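Local coordinates for protein 28 kDa product (PDB 1UKF) that acts as a papain-like cysteine protease of the peptidase C58 family, an autocleaving bacterial avirulence protein delivered during infection of bean and Arabidopsis cells, at residues G106-V109 with A110-A114. Sequence-based numbering, arbitrary orientation.
Sequences GQTV and AHDVA
V113 lays its CG1 methyl against CG1 of V109, 4.1 Å away, one turn back along the same helix, the two branched side chains crossing at a slant. CG1 of V109 is anti to the backbone N (chi1 175°), beside the carbonyl carbon, and there it meets V113 CG1. The other methyl of V113, CG2, rests 3.2 Å from V109 O, the same oxygen that accepts the backbone bond from V113 N at 2.8 Å. This bond runs nearly along the C=O axis, and two compact valines suit the buried face beside it.

D112 and T108 lie side by side on another face. Methyl CG2 of T108 approaches D112 OD2 to 4.1 Å, while its hydroxyl OG1 turns to Q104 O in the preceding turn. D112 OD2 lies 3.1 Å from T108 O, two acceptors that cannot bond to each other; a water donates to D112 OD1 (2.8 Å) and weakly to T108 O. The negative charge is matched by a salt bridge from OD2 to K94, which probably also eases the closeness of E183.

One backbone bond is stretched, D112 N to T108 O at 3.3 Å, and D112 N has a weak second bond to V109 O. Those of V113 and A114 stay short, A114 N lying 2.7 Å from A110 O, and A114 is the first residue to leave helical geometry. Small A110 lets P161 come close, and the long, polar, exposed Q107 touches it too. The end of helix 102-113 thus rests against helix 160-173 through V109 (on I164), A110 and Q107, and against H120 and L122 of strand 119-126 in the antiparallel sheet through V113.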
loop_
_atom_site.group_PDB
_atom_site.type_symbol
_atom_site.label_atom_id
_atom_site.label_comp_id
_atom_site.label_asym_id
_atom_site.label_seq_id
_atom_site.Cartn_x
_atom_site.Cartn_y
_atom_site.Cartn_z
ATOM N N GLY A 106 5.398 4.221 -12.854
ATOM C CA GLY A 106 4.960 2.846 -12.702
ATOM C C GLY A 106 6.088 1.860 -12.935
ATOM O O GLY A 106 6.190 0.851 -12.242
ATOM N N GLN A 107 6.940 2.151 -13.914
ATOM C CA GLN A 107 8.064 1.279 -14.231
ATOM C C GLN A 107 9.087 1.235 -13.101
ATOM O O GLN A 107 9.540 0.158 -12.707
ATOM C CB GLN A 107 8.747 1.745 -15.520
ATOM C CG GLN A 107 9.982 0.938 -15.888
ATOM C CD GLN A 107 9.682 -0.539 -16.052
ATOM O OE1 GLN A 107 8.882 -0.930 -16.903
ATOM N NE2 GLN A 107 10.323 -1.367 -15.235
ATOM N N THR A 108 9.451 2.403 -12.583
ATOM C CA THR A 108 10.427 2.476 -11.504
ATOM C C THR A 108 9.924 1.753 -10.262
ATOM O O THR A 108 10.650 0.965 -9.655
ATOM C CB THR A 108 10.752 3.937 -11.139
ATOM O OG1 THR A 108 11.280 4.604 -12.292
ATOM C CG2 THR A 108 11.777 3.992 -10.015
ATOM N N VAL A 109 8.679 2.019 -9.883
ATOM C CA VAL A 109 8.104 1.379 -8.709
ATOM C C VAL A 109 7.981 -0.129 -8.922
ATOM O O VAL A 109 8.275 -0.913 -8.024
ATOM C CB VAL A 109 6.718 1.979 -8.371
ATOM C CG1 VAL A 109 6.083 1.214 -7.215
ATOM C CG2 VAL A 109 6.872 3.450 -7.997
ATOM N N ALA A 110 7.559 -0.533 -10.116
ATOM C CA ALA A 110 7.415 -1.952 -10.427
ATOM C C ALA A 110 8.751 -2.676 -10.299
ATOM O O ALA A 110 8.815 -3.801 -9.802
ATOM C CB ALA A 110 6.862 -2.125 -11.837
ATOM N N HIS A 111 9.821 -2.034 -10.754
ATOM C CA HIS A 111 11.145 -2.636 -10.670
ATOM C C HIS A 111 11.513 -2.887 -9.213
ATOM O O HIS A 111 12.215 -3.850 -8.893
ATOM C CB HIS A 111 12.191 -1.723 -11.312
ATOM C CG HIS A 111 13.593 -2.230 -11.181
ATOM N ND1 HIS A 111 14.019 -3.404 -11.764
ATOM C CD2 HIS A 111 14.664 -1.727 -10.521
ATOM C CE1 HIS A 111 15.293 -3.601 -11.470
ATOM N NE2 HIS A 111 15.707 -2.598 -10.718
ATOM N N ASP A 112 11.028 -2.022 -8.328
ATOM C CA ASP A 112 11.324 -2.159 -6.908
ATOM C C ASP A 112 10.424 -3.157 -6.183
ATOM O O ASP A 112 10.894 -3.910 -5.329
ATOM C CB ASP A 112 11.196 -0.808 -6.189
ATOM C CG ASP A 112 12.139 0.247 -6.732
ATOM O OD1 ASP A 112 13.292 -0.093 -7.067
ATOM O OD2 ASP A 112 11.729 1.426 -6.800
ATOM N N VAL A 113 9.141 -3.173 -6.532
ATOM C CA VAL A 113 8.187 -4.029 -5.836
ATOM C C VAL A 113 7.788 -5.341 -6.489
ATOM O O VAL A 113 7.368 -6.271 -5.798
ATOM C CB VAL A 113 6.894 -3.233 -5.501
ATOM C CG1 VAL A 113 7.262 -1.931 -4.800
ATOM C CG2 VAL A 113 6.091 -2.951 -6.766
ATOM N N ALA A 114 7.912 -5.424 -7.809
ATOM C CA ALA A 114 7.548 -6.642 -8.518
ATOM C C ALA A 114 8.728 -7.597 -8.668
ATOM O O ALA A 114 9.127 -7.940 -9.781
ATOM C CB ALA A 114 6.971 -6.297 -9.886
HETATM O O HOH W 1 14.052 1.434 -9.265
#